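Local coordinates for protein DJ-1 homolog D (PDB 4OGG) that belongs to the DJ-1/PfpI family and carries two DJ-1-type alpha/beta domains in tandem within one chain, at residues N1-L6 against K79-V84; V32-P37 against F66-T71; L268-Y273 against L294-E299. All coordinates share one frame; numbering follows the deposited sequence.

Contact 1 (N1-L6 against K79-V84); sequences NSRTVL and KYDGLV
D81 and T4 are tied by two hydrogen bonds running in opposite senses, just ahead of the parallel pairing of V5 with G82 and L6 with L83. Followed outward, the D81 side chain meets the other segment with successive atoms. D81 CB lies 3.6 Å from T4 O, and D81 CG faces R3 CD. Chi1 of -57° sets D81 CG anti to its carbonyl carbon, on the side of R3 CD. At the tip, D81 OD2 accepts T4 N at 2.8 Å through the lone pair anti to the other carboxylate oxygen. The return bond, D81 N to T4 O, is short at 2.7 Å and nearly straight (168°). Further along, L6 continues the parallel pattern: L6 N donates to G82 O at 3.0 Å and L6 O accepts from V84 N at 2.9 Å. On the side of the sheet carrying V5, its CG1 packs on V84 CG2. The Y80 ring covers the L6 side: L6 CB stands over one face, 3.9 Å from the ring centroid, a CH-pi contact, while L6 CD1 reaches toward Y80 CZ. T4 CG2 comes at the ring obliquely, 3.5 Å from Y80 CD1, and Y80 OH is hydrogen-bonded to H33 ND1. Strands 3-8 and 82-85 are adjacent inner strands in the parallel part of the DJ-1 domain sheet. R3 bonds L187 O through NE and S2 O through NH1; R3 NE stays 4.7 Å from D81 OD2, and no salt bridge forms. Across this contact the carboxylate serves as acceptor for the T4 peptide N-H, with the nearby guanidinium probably easing its negative charge.

Contact 2 (V32-P37 against F66-T71); sequences VHTVCP and FTLNAT
T34 OG1 and N69 CG both take the position between their own backbone N and carbonyl carbon (chi1 55° and 68°), and with these rotamers the two side chains cross at about a right angle and each serves the other's backbone. T34 OG1 accepts N69 N at 3.0 Å. In return the N69 carboxamide lies against the strand: N69 OD1 receives T34 N at 2.7 Å, the donor tilted from the carbonyl plane, and N69 ND2 donates to V32 O at 3.0 Å, almost straight (167°) and close to the amide plane. Within this chain, strand 30-35 is the outermost strand of the DJ-1 domain's main sheet, so the amide of N69 bonds strand-edge N-H and C=O groups much as the N-H and C=O of one residue in a neighbouring parallel strand would. A70 N adds a weak bond to T34 O. A water bridges T34 OG1 and T67 O, donating to the latter. Apolar contacts fill in alongside: T34 CG2 meets the edge of the F66 ring, 3.7 Å from F66 CE2, and C36 CB lies 3.6 Å from L68 CD1. V35 CG1 presses on A70 CB at 3.4 Å, a close approach for two methyl carbons. C36 also packs on Q249 of the second subunit, whose NE2 donates to P37 O.

Contact 3 (L268-Y273 against L294-E299); sequences LVSSSY and LNIVKE
S270 and I296 form the close-packed part of this contact, where a short 3-10 turn before strand 275-278 meets the side of helix 291-302. Their CA atoms, 6.6 Å apart, are the nearest pair across the segments. The S270 hydroxyl oxygen rests against aliphatic carbon, with S270 OG 3.6 Å from I296 CG2 and 3.8 Å from I296 CG1. I296 holds CG1 anti to its carbonyl carbon (chi1 -64°), and at the end of that branch I296 CD1 touches L268 CD2 at 4.1 Å, the two side chains crossing at about a right angle. F265 also packs on I296, and F300 of the same helix touches S270; with L268 also resting on L199 of strand 197-201, this side faces the apolar interior between helix and sheet. The turn itself is closed by S272 N bonding to V269 O at 2.8 Å and Y273 N to S270 O at 3.2 Å, while K305 NZ bonds Y273 O.

The other side, around E299 and the exposed S271, is looser. In E299, chi1 of -172° sets CG anti to the backbone N, and the extended chain beyond it brings the carboxylate to the turn. E299 OE2 lies 3.5 Å from S271 N, but the angle is too poor for a hydrogen bond; its modelled approach to S270 CB is doubtful and supports no conclusion. The segments bury only 183 Å² together. With no hydrogen bond spanning them, the contact appears to depend mainly on van der Waals packing of L268 and S270 against I296.

In the fold
Contacts 1 and 2 belong to the first DJ-1/PfpI domain and contact 3 to the second. Along the chain, contact 2 falls between the two segments of contact 1, and both precede contact 3. The first two have centres 13 Å apart and meet directly, because strands 3-8 and 30-35 are neighbours in one sheet: V5 O lies 2.9 Å from H33 N, a probable hydrogen bond. Contact 3 lies about 39 and 40 Å, centre to centre, from contacts 1 and 2, on the opposite side of the chain's centre. Both domains repeat the strand order 2-1-3-4-6-5, so the contacts sample one duplicated architecture, at its sheet in the first copy and at a turn-helix junction in the second.

Contact 1 (N1-L6 against K79-V84)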
ATOM      1  N   ASN C   1     -35.566  13.784 -11.093  1.00 40.96           N
ATOM      2  CA  ASN C   1     -36.903  14.445 -11.124  1.00 40.62           C
ATOM      3  C   ASN C   1     -37.901  13.665 -11.979  1.00 38.47           C
ATOM      4  O   ASN C   1     -38.747  12.942 -11.450  1.00 40.10           O
ATOM      5  CB  ASN C   1     -36.772  15.875 -11.658  1.00 43.21           C
ATOM      6  CG  ASN C   1     -38.117  16.567 -11.813  1.00 44.98           C
ATOM      7  OD1 ASN C   1     -38.895  16.657 -10.863  1.00 46.29           O
ATOM      8  ND2 ASN C   1     -38.391  17.064 -13.015  1.00 45.83           N
ATOM      9  N   SER C   2     -37.798  13.809 -13.295  1.00 34.53           N
ATOM     10  CA  SER C   2     -38.708  13.119 -14.204  1.00 30.72           C
ATOM     11  C   SER C   2     -38.142  11.799 -14.723  1.00 26.40           C
ATOM     12  O   SER C   2     -38.783  11.116 -15.519  1.00 24.89           O
ATOM     13  CB  SER C   2     -39.064  14.027 -15.385  1.00 31.92           C
ATOM     14  OG  SER C   2     -37.905  14.407 -16.103  1.00 33.79           O
ATOM     15  N   ARG C   3     -36.941  11.442 -14.274  1.00 22.63           N
ATOM     16  CA  ARG C   3     -36.315  10.190 -14.693  1.00 19.03           C
ATOM     17  C   ARG C   3     -35.631   9.525 -13.501  1.00 17.49           C
ATOM     18  O   ARG C   3     -35.128  10.201 -12.605  1.00 17.53           O
ATOM     19  CB  ARG C   3     -35.281  10.441 -15.799  1.00 18.86           C
ATOM     20  CG  ARG C   3     -35.874  10.864 -17.147  1.00 18.82           C
ATOM     21  CD  ARG C   3     -36.671   9.731 -17.794  1.00 19.52           C
ATOM     22  NE  ARG C   3     -37.212  10.103 -19.102  1.00 19.17           N
ATOM     23  CZ  ARG C   3     -38.270  10.889 -19.288  1.00 21.27           C
ATOM     24  NH1 ARG C   3     -38.920  11.397 -18.247  1.00 18.69           N
ATOM     25  NH2 ARG C   3     -38.676  11.170 -20.520  1.00 18.50           N
ATOM     26  N   THR C   4     -35.627   8.198 -13.493  1.00 17.11           N
ATOM     27  CA  THR C   4     -34.999   7.444 -12.416  1.00 17.10           C
ATOM     28  C   THR C   4     -34.156   6.326 -13.016  1.00 15.55           C
ATOM     29  O   THR C   4     -34.646   5.519 -13.805  1.00 17.33           O
ATOM     30  CB  THR C   4     -36.060   6.857 -11.468  1.00 18.26           C
ATOM     31  OG1 THR C   4     -36.880   7.920 -10.969  1.00 21.40           O
ATOM     32  CG2 THR C   4     -35.402   6.153 -10.292  1.00 18.40           C
ATOM     33  N   VAL C   5     -32.883   6.286 -12.635  1.00 15.05           N
ATOM     34  CA  VAL C   5     -31.954   5.290 -13.146  1.00 14.61           C
ATOM     35  C   VAL C   5     -31.407   4.398 -12.036  1.00 14.71           C
ATOM     36  O   VAL C   5     -31.214   4.845 -10.904  1.00 13.94           O
ATOM     37  CB  VAL C   5     -30.771   5.983 -13.863  1.00 16.13           C
ATOM     38  CG1 VAL C   5     -29.667   4.983 -14.167  1.00 16.98           C
ATOM     39  CG2 VAL C   5     -31.263   6.637 -15.148  1.00 16.03           C
ATOM     40  N   LEU C   6     -31.159   3.138 -12.373  1.00 14.00           N
ATOM     41  CA  LEU C   6     -30.617   2.177 -11.423  1.00 14.12           C
ATOM     42  C   LEU C   6     -29.182   1.832 -11.828  1.00 13.24           C
ATOM     43  O   LEU C   6     -28.902   1.625 -13.006  1.00 12.95           O
ATOM     44  CB  LEU C   6     -31.463   0.901 -11.427  1.00 15.43           C
ATOM     45  CG  LEU C   6     -31.065  -0.208 -10.451  1.00 16.38           C
ATOM     46  CD1 LEU C   6     -31.285   0.277  -9.021  1.00 16.17           C
ATOM     47  CD2 LEU C   6     -31.894  -1.458 -10.720  1.00 16.18           C
ATOM     48  N   LYS C  79     -40.136   1.014 -11.850  1.00 27.64           N
ATOM     49  CA  LYS C  79     -39.881   2.383 -11.412  1.00 27.60           C
ATOM     50  C   LYS C  79     -38.624   2.991 -12.034  1.00 25.02           C
ATOM     51  O   LYS C  79     -38.334   4.167 -11.828  1.00 25.06           O
ATOM     52  CB  LYS C  79     -39.748   2.426  -9.886  1.00 29.71           C
ATOM     53  CG  LYS C  79     -40.969   1.928  -9.122  1.00 34.58           C
ATOM     54  CD  LYS C  79     -42.174   2.847  -9.291  1.00 37.55           C
ATOM     55  CE  LYS C  79     -43.352   2.356  -8.458  1.00 39.35           C
ATOM     56  NZ  LYS C  79     -44.535   3.264  -8.529  1.00 41.50           N
ATOM     57  N   TYR C  80     -37.882   2.195 -12.797  1.00 21.91           N
ATOM     58  CA  TYR C  80     -36.653   2.684 -13.413  1.00 20.21           C
ATOM     59  C   TYR C  80     -36.756   2.874 -14.917  1.00 18.53           C
ATOM     60  O   TYR C  80     -37.336   2.052 -15.623  1.00 20.44           O
ATOM     61  CB  TYR C  80     -35.503   1.738 -13.067  1.00 18.27           C
ATOM     62  CG  TYR C  80     -35.244   1.691 -11.583  1.00 19.59           C
ATOM     63  CD1 TYR C  80     -34.614   2.755 -10.936  1.00 18.34           C
ATOM     64  CD2 TYR C  80     -35.704   0.628 -10.809  1.00 20.21           C
ATOM     65  CE1 TYR C  80     -34.456   2.764  -9.554  1.00 19.74           C
ATOM     66  CE2 TYR C  80     -35.553   0.627  -9.425  1.00 18.96           C
ATOM     67  CZ  TYR C  80     -34.932   1.697  -8.805  1.00 19.03           C
ATOM     68  OH  TYR C  80     -34.801   1.709  -7.436  1.00 20.62           O
ATOM     69  N   ASP C  81     -36.182   3.973 -15.394  1.00 17.08           N
ATOM     70  CA  ASP C  81     -36.202   4.309 -16.810  1.00 17.94           C
ATOM     71  C   ASP C  81     -34.946   3.834 -17.530  1.00 17.57           C
ATOM     72  O   ASP C  81     -34.946   3.680 -18.750  1.00 17.86           O
ATOM     73  CB  ASP C  81     -36.345   5.821 -16.977  1.00 17.74           C
ATOM     74  CG  ASP C  81     -37.590   6.359 -16.300  1.00 20.19           C
ATOM     75  OD1 ASP C  81     -38.700   5.935 -16.686  1.00 22.05           O
ATOM     76  OD2 ASP C  81     -37.460   7.192 -15.380  1.00 18.43           O
ATOM     77  N   GLY C  82     -33.877   3.604 -16.772  1.00 15.80           N
ATOM     78  CA  GLY C  82     -32.636   3.153 -17.377  1.00 15.61           C
ATOM     79  C   GLY C  82     -31.745   2.421 -16.393  1.00 15.86           C
ATOM     80  O   GLY C  82     -31.926   2.530 -15.181  1.00 14.06           O
ATOM     81  N   LEU C  83     -30.778   1.680 -16.923  1.00 14.46           N
ATOM     82  CA  LEU C  83     -29.849   0.907 -16.106  1.00 14.00           C
ATOM     83  C   LEU C  83     -28.408   1.192 -16.513  1.00 14.03           C
ATOM     84  O   LEU C  83     -28.103   1.308 -17.700  1.00 13.49           O
ATOM     85  CB  LEU C  83     -30.127  -0.588 -16.276  1.00 13.89           C
ATOM     86  CG  LEU C  83     -29.153  -1.564 -15.601  1.00 14.10           C
ATOM     87  CD1 LEU C  83     -29.274  -1.453 -14.082  1.00 14.03           C
ATOM     88  CD2 LEU C  83     -29.460  -2.987 -16.058  1.00 15.94           C
ATOM     89  N   VAL C  84     -27.529   1.310 -15.520  1.00 13.22           N
ATOM     90  CA  VAL C  84     -26.110   1.553 -15.768  1.00 13.20           C
ATOM     91  C   VAL C  84     -25.332   0.404 -15.137  1.00 12.81           C
ATOM     92  O   VAL C  84     -25.599   0.029 -13.994  1.00 12.90           O
ATOM     93  CB  VAL C  84     -25.640   2.886 -15.134  1.00 12.25           C
ATOM     94  CG1 VAL C  84     -24.144   3.087 -15.381  1.00 14.31           C
ATOM     95  CG2 VAL C  84     -26.429   4.045 -15.728  1.00 13.10           C
TER

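Contact 2 (V32-P37 against F66-T71)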
ATOM      1  N   VAL C  32     -31.043   8.766  -9.084  1.00 16.37           N
ATOM      2  CA  VAL C  32     -30.250   7.554  -9.246  1.00 14.53           C
ATOM      3  C   VAL C  32     -30.193   6.688  -7.993  1.00 15.32           C
ATOM      4  O   VAL C  32     -29.893   7.171  -6.900  1.00 14.57           O
ATOM      5  CB  VAL C  32     -28.794   7.889  -9.655  1.00 13.10           C
ATOM      6  CG1 VAL C  32     -28.020   6.599  -9.939  1.00 13.40           C
ATOM      7  CG2 VAL C  32     -28.790   8.795 -10.876  1.00 12.07           C
ATOM      8  N   HIS C  33     -30.473   5.403  -8.172  1.00 15.04           N
ATOM      9  CA  HIS C  33     -30.436   4.438  -7.081  1.00 15.99           C
ATOM     10  C   HIS C  33     -29.313   3.443  -7.336  1.00 14.59           C
ATOM     11  O   HIS C  33     -29.080   3.033  -8.474  1.00 15.49           O
ATOM     12  CB  HIS C  33     -31.771   3.695  -6.981  1.00 16.65           C
ATOM     13  CG  HIS C  33     -32.884   4.531  -6.433  1.00 19.25           C
ATOM     14  ND1 HIS C  33     -34.182   4.078  -6.347  1.00 20.96           N
ATOM     15  CD2 HIS C  33     -32.889   5.787  -5.926  1.00 21.37           C
ATOM     16  CE1 HIS C  33     -34.939   5.019  -5.810  1.00 22.65           C
ATOM     17  NE2 HIS C  33     -34.179   6.066  -5.545  1.00 22.19           N
ATOM     18  N   THR C  34     -28.616   3.057  -6.275  1.00 14.57           N
ATOM     19  CA  THR C  34     -27.509   2.112  -6.391  1.00 13.69           C
ATOM     20  C   THR C  34     -27.786   0.889  -5.533  1.00 12.82           C
ATOM     21  O   THR C  34     -28.137   1.015  -4.364  1.00 14.97           O
ATOM     22  CB  THR C  34     -26.198   2.751  -5.929  1.00 13.73           C
ATOM     23  OG1 THR C  34     -26.364   3.262  -4.600  1.00 15.81           O
ATOM     24  CG2 THR C  34     -25.802   3.889  -6.863  1.00 11.81           C
ATOM     25  N   VAL C  35     -27.602  -0.289  -6.116  1.00 13.38           N
ATOM     26  CA  VAL C  35     -27.854  -1.543  -5.419  1.00 12.82           C
ATOM     27  C   VAL C  35     -26.767  -2.586  -5.664  1.00 14.30           C
ATOM     28  O   VAL C  35     -26.069  -2.554  -6.676  1.00 13.91           O
ATOM     29  CB  VAL C  35     -29.210  -2.151  -5.859  1.00 12.67           C
ATOM     30  CG1 VAL C  35     -30.346  -1.189  -5.534  1.00 13.56           C
ATOM     31  CG2 VAL C  35     -29.188  -2.455  -7.357  1.00 13.61           C
ATOM     32  N   CYS C  36     -26.635  -3.514  -4.722  1.00 14.07           N
ATOM     33  CA  CYS C  36     -25.668  -4.597  -4.832  1.00 15.12           C
ATOM     34  C   CYS C  36     -26.340  -5.826  -4.244  1.00 14.86           C
ATOM     35  O   CYS C  36     -26.874  -5.766  -3.136  1.00 15.12           O
ATOM     36  CB  CYS C  36     -24.398  -4.283  -4.043  1.00 13.62           C
ATOM     37  SG  CYS C  36     -23.204  -5.660  -4.020  1.00 15.41           S
ATOM     38  N   PRO C  37     -26.336  -6.952  -4.976  1.00 14.93           N
ATOM     39  CA  PRO C  37     -26.981  -8.153  -4.429  1.00 15.90           C
ATOM     40  C   PRO C  37     -26.465  -8.506  -3.040  1.00 17.43           C
ATOM     41  O   PRO C  37     -25.269  -8.416  -2.769  1.00 18.06           O
ATOM     42  CB  PRO C  37     -26.659  -9.229  -5.470  1.00 16.09           C
ATOM     43  CG  PRO C  37     -25.363  -8.740  -6.085  1.00 16.61           C
ATOM     44  CD  PRO C  37     -25.625  -7.258  -6.229  1.00 15.36           C
ATOM     45  N   PHE C  66     -17.788   2.817  -1.540  1.00 12.40           N
ATOM     46  CA  PHE C  66     -19.012   3.391  -2.090  1.00 12.04           C
ATOM     47  C   PHE C  66     -20.239   3.000  -1.272  1.00 12.59           C
ATOM     48  O   PHE C  66     -20.503   1.817  -1.070  1.00 12.92           O
ATOM     49  CB  PHE C  66     -19.216   2.930  -3.536  1.00 12.65           C
ATOM     50  CG  PHE C  66     -20.319   3.658  -4.242  1.00 13.01           C
ATOM     51  CD1 PHE C  66     -20.077   4.876  -4.866  1.00 13.81           C
ATOM     52  CD2 PHE C  66     -21.614   3.157  -4.234  1.00 14.76           C
ATOM     53  CE1 PHE C  66     -21.112   5.588  -5.474  1.00 14.75           C
ATOM     54  CE2 PHE C  66     -22.658   3.862  -4.836  1.00 13.74           C
ATOM     55  CZ  PHE C  66     -22.403   5.080  -5.457  1.00 14.36           C
ATOM     56  N   THR C  67     -20.998   3.999  -0.829  1.00 13.30           N
ATOM     57  CA  THR C  67     -22.193   3.752  -0.029  1.00 15.18           C
ATOM     58  C   THR C  67     -23.445   3.644  -0.896  1.00 15.46           C
ATOM     59  O   THR C  67     -23.792   4.573  -1.624  1.00 14.72           O
ATOM     60  CB  THR C  67     -22.405   4.870   1.012  1.00 15.36           C
ATOM     61  OG1 THR C  67     -21.220   5.019   1.808  1.00 18.97           O
ATOM     62  CG2 THR C  67     -23.578   4.528   1.921  1.00 17.83           C
ATOM     63  N   LEU C  68     -24.115   2.500  -0.808  1.00 15.40           N
ATOM     64  CA  LEU C  68     -25.331   2.240  -1.572  1.00 14.53           C
ATOM     65  C   LEU C  68     -26.497   3.023  -0.979  1.00 15.48           C
ATOM     66  O   LEU C  68     -26.534   3.253   0.228  1.00 14.58           O
ATOM     67  CB  LEU C  68     -25.654   0.746  -1.530  1.00 13.83           C
ATOM     68  CG  LEU C  68     -24.520  -0.180  -1.986  1.00 13.93           C
ATOM     69  CD1 LEU C  68     -24.858  -1.620  -1.626  1.00 14.92           C
ATOM     70  CD2 LEU C  68     -24.299  -0.025  -3.494  1.00 13.32           C
ATOM     71  N   ASN C  69     -27.444   3.432  -1.823  1.00 15.43           N
ATOM     72  CA  ASN C  69     -28.603   4.175  -1.340  1.00 15.39           C
ATOM     73  C   ASN C  69     -29.914   3.432  -1.570  1.00 16.18           C
ATOM     74  O   ASN C  69     -30.994   3.967  -1.310  1.00 17.44           O
ATOM     75  CB  ASN C  69     -28.671   5.575  -1.975  1.00 15.09           C
ATOM     76  CG  ASN C  69     -28.980   5.547  -3.463  1.00 12.96           C
ATOM     77  OD1 ASN C  69     -29.234   4.496  -4.046  1.00 14.54           O
ATOM     78  ND2 ASN C  69     -28.972   6.721  -4.080  1.00 14.87           N
ATOM     79  N   ALA C  70     -29.817   2.194  -2.044  1.00 15.61           N
ATOM     80  CA  ALA C  70     -31.001   1.379  -2.297  1.00 16.13           C
ATOM     81  C   ALA C  70     -30.754  -0.090  -1.965  1.00 17.72           C
ATOM     82  O   ALA C  70     -29.608  -0.536  -1.861  1.00 16.53           O
ATOM     83  CB  ALA C  70     -31.440   1.525  -3.742  1.00 16.34           C
ATOM     84  N   THR C  71     -31.840  -0.839  -1.812  1.00 17.53           N
ATOM     85  CA  THR C  71     -31.764  -2.252  -1.466  1.00 17.28           C
ATOM     86  C   THR C  71     -32.132  -3.151  -2.645  1.00 18.51           C
ATOM     87  O   THR C  71     -33.277  -3.172  -3.097  1.00 18.88           O
ATOM     88  CB  THR C  71     -32.694  -2.558  -0.270  1.00 17.14           C
ATOM     89  OG1 THR C  71     -32.380  -1.666   0.811  1.00 17.31           O
ATOM     90  CG2 THR C  71     -32.521  -4.002   0.196  1.00 17.38           C
TER
HETATM   91  O   HOH W   1     -25.381   5.580  -3.562  1.00 15.63           O
HETATM   92  O   HOH W   2     -28.435  -3.065  -2.458  1.00 15.43           O

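Contact 3 (L268-Y273 against L294-E299)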
ATOM      1  N   LEU C 268      -1.969  29.858 -22.358  1.00 49.18           N
ATOM      2  CA  LEU C 268      -3.332  29.807 -21.855  1.00 48.28           C
ATOM      3  C   LEU C 268      -3.989  31.181 -21.840  1.00 47.78           C
ATOM      4  O   LEU C 268      -3.550  32.084 -21.127  1.00 47.39           O
ATOM      5  CB  LEU C 268      -3.332  29.217 -20.442  1.00 48.33           C
ATOM      6  CG  LEU C 268      -4.678  28.835 -19.830  1.00 48.34           C
ATOM      7  CD1 LEU C 268      -5.322  27.732 -20.656  1.00 48.22           C
ATOM      8  CD2 LEU C 268      -4.467  28.372 -18.398  1.00 48.69           C
ATOM      9  N   VAL C 269      -5.043  31.333 -22.634  1.00 47.51           N
ATOM     10  CA  VAL C 269      -5.772  32.593 -22.707  1.00 47.14           C
ATOM     11  C   VAL C 269      -7.059  32.464 -21.900  1.00 46.46           C
ATOM     12  O   VAL C 269      -8.040  31.890 -22.370  1.00 46.50           O
ATOM     13  CB  VAL C 269      -6.129  32.948 -24.166  1.00 47.53           C
ATOM     14  CG1 VAL C 269      -6.794  34.313 -24.220  1.00 47.74           C
ATOM     15  CG2 VAL C 269      -4.878  32.927 -25.027  1.00 47.75           C
ATOM     16  N   SER C 270      -7.046  33.001 -20.685  1.00 45.46           N
ATOM     17  CA  SER C 270      -8.202  32.932 -19.800  1.00 45.37           C
ATOM     18  C   SER C 270      -9.454  33.575 -20.387  1.00 44.81           C
ATOM     19  O   SER C 270     -10.572  33.221 -20.013  1.00 45.18           O
ATOM     20  CB  SER C 270      -7.872  33.591 -18.459  1.00 46.26           C
ATOM     21  OG  SER C 270      -6.775  32.949 -17.832  1.00 47.61           O
ATOM     22  N   SER C 271      -9.270  34.520 -21.302  1.00 43.20           N
ATOM     23  CA  SER C 271     -10.403  35.196 -21.920  1.00 42.29           C
ATOM     24  C   SER C 271     -11.088  34.273 -22.919  1.00 40.61           C
ATOM     25  O   SER C 271     -12.162  34.585 -23.434  1.00 41.95           O
ATOM     26  CB  SER C 271      -9.937  36.466 -22.635  1.00 43.33           C
ATOM     27  OG  SER C 271      -9.072  36.154 -23.713  1.00 43.97           O
ATOM     28  N   SER C 272     -10.458  33.134 -23.188  1.00 38.43           N
ATOM     29  CA  SER C 272     -10.994  32.159 -24.129  1.00 36.11           C
ATOM     30  C   SER C 272     -11.928  31.176 -23.435  1.00 34.33           C
ATOM     31  O   SER C 272     -12.556  30.341 -24.087  1.00 33.83           O
ATOM     32  CB  SER C 272      -9.851  31.382 -24.782  1.00 36.69           C
ATOM     33  OG  SER C 272      -8.891  32.262 -25.336  1.00 38.41           O
ATOM     34  N   TYR C 273     -12.019  31.281 -22.114  1.00 31.57           N
ATOM     35  CA  TYR C 273     -12.861  30.385 -21.330  1.00 28.10           C
ATOM     36  C   TYR C 273     -14.100  31.071 -20.779  1.00 27.04           C
ATOM     37  O   TYR C 273     -14.101  32.276 -20.529  1.00 27.35           O
ATOM     38  CB  TYR C 273     -12.039  29.782 -20.187  1.00 26.23           C
ATOM     39  CG  TYR C 273     -10.941  28.878 -20.682  1.00 24.67           C
ATOM     40  CD1 TYR C 273     -11.218  27.571 -21.079  1.00 24.07           C
ATOM     41  CD2 TYR C 273      -9.636  29.345 -20.818  1.00 25.93           C
ATOM     42  CE1 TYR C 273     -10.224  26.752 -21.600  1.00 23.92           C
ATOM     43  CE2 TYR C 273      -8.633  28.534 -21.341  1.00 24.70           C
ATOM     44  CZ  TYR C 273      -8.935  27.239 -21.730  1.00 24.62           C
ATOM     45  OH  TYR C 273      -7.956  26.437 -22.260  1.00 24.62           O
ATOM     46  N   LEU C 294      -3.092  32.723  -9.311  1.00 24.85           N
ATOM     47  CA  LEU C 294      -3.903  33.737  -8.656  1.00 25.56           C
ATOM     48  C   LEU C 294      -4.411  34.759  -9.670  1.00 25.11           C
ATOM     49  O   LEU C 294      -5.541  35.236  -9.572  1.00 26.04           O
ATOM     50  CB  LEU C 294      -3.089  34.439  -7.566  1.00 25.14           C
ATOM     51  CG  LEU C 294      -2.538  33.537  -6.456  1.00 26.35           C
ATOM     52  CD1 LEU C 294      -1.773  34.377  -5.449  1.00 26.31           C
ATOM     53  CD2 LEU C 294      -3.680  32.802  -5.776  1.00 26.26           C
ATOM     54  N   ASN C 295      -3.569  35.085 -10.646  1.00 26.94           N
ATOM     55  CA  ASN C 295      -3.927  36.049 -11.685  1.00 27.90           C
ATOM     56  C   ASN C 295      -5.121  35.559 -12.499  1.00 27.44           C
ATOM     57  O   ASN C 295      -6.012  36.337 -12.841  1.00 27.70           O
ATOM     58  CB  ASN C 295      -2.733  36.290 -12.616  1.00 30.02           C
ATOM     59  CG  ASN C 295      -1.645  37.132 -11.970  1.00 32.58           C
ATOM     60  OD1 ASN C 295      -0.529  37.221 -12.485  1.00 34.52           O
ATOM     61  ND2 ASN C 295      -1.968  37.762 -10.847  1.00 33.39           N
ATOM     62  N   ILE C 296      -5.136  34.264 -12.802  1.00 27.68           N
ATOM     63  CA  ILE C 296      -6.224  33.666 -13.571  1.00 26.68           C
ATOM     64  C   ILE C 296      -7.531  33.756 -12.790  1.00 26.54           C
ATOM     65  O   ILE C 296      -8.582  34.060 -13.352  1.00 26.03           O
ATOM     66  CB  ILE C 296      -5.921  32.188 -13.894  1.00 27.74           C
ATOM     67  CG1 ILE C 296      -4.693  32.102 -14.804  1.00 27.00           C
ATOM     68  CG2 ILE C 296      -7.128  31.537 -14.558  1.00 27.84           C
ATOM     69  CD1 ILE C 296      -4.187  30.698 -15.027  1.00 27.62           C
ATOM     70  N   VAL C 297      -7.460  33.497 -11.490  1.00 25.69           N
ATOM     71  CA  VAL C 297      -8.639  33.560 -10.639  1.00 27.32           C
ATOM     72  C   VAL C 297      -9.190  34.984 -10.560  1.00 28.50           C
ATOM     73  O   VAL C 297     -10.400  35.197 -10.647  1.00 29.70           O
ATOM     74  CB  VAL C 297      -8.319  33.072  -9.213  1.00 26.01           C
ATOM     75  CG1 VAL C 297      -9.523  33.278  -8.308  1.00 27.61           C
ATOM     76  CG2 VAL C 297      -7.930  31.601  -9.248  1.00 27.44           C
ATOM     77  N   LYS C 298      -8.297  35.953 -10.386  1.00 29.57           N
ATOM     78  CA  LYS C 298      -8.698  37.352 -10.296  1.00 30.97           C
ATOM     79  C   LYS C 298      -9.376  37.793 -11.588  1.00 31.52           C
ATOM     80  O   LYS C 298     -10.349  38.547 -11.566  1.00 31.70           O
ATOM     81  CB  LYS C 298      -7.476  38.234 -10.024  1.00 32.19           C
ATOM     82  CG  LYS C 298      -6.789  37.948  -8.697  1.00 34.23           C
ATOM     83  CD  LYS C 298      -5.532  38.790  -8.533  1.00 35.32           C
ATOM     84  CE  LYS C 298      -4.825  38.482  -7.225  1.00 36.12           C
ATOM     85  NZ  LYS C 298      -3.578  39.282  -7.078  1.00 38.37           N
ATOM     86  N   GLU C 299      -8.858  37.312 -12.712  1.00 32.03           N
ATOM     87  CA  GLU C 299      -9.409  37.651 -14.016  1.00 34.52           C
ATOM     88  C   GLU C 299     -10.850  37.167 -14.153  1.00 33.98           C
ATOM     89  O   GLU C 299     -11.738  37.941 -14.513  1.00 34.75           O
ATOM     90  CB  GLU C 299      -8.547  37.044 -15.122  1.00 36.87           C
ATOM     91  CG  GLU C 299      -8.923  37.500 -16.517  1.00 42.55           C
ATOM     92  CD  GLU C 299      -7.912  37.068 -17.557  1.00 44.98           C
ATOM     93  OE1 GLU C 299      -6.713  37.378 -17.385  1.00 47.02           O
ATOM     94  OE2 GLU C 299      -8.316  36.422 -18.547  1.00 48.04           O
TER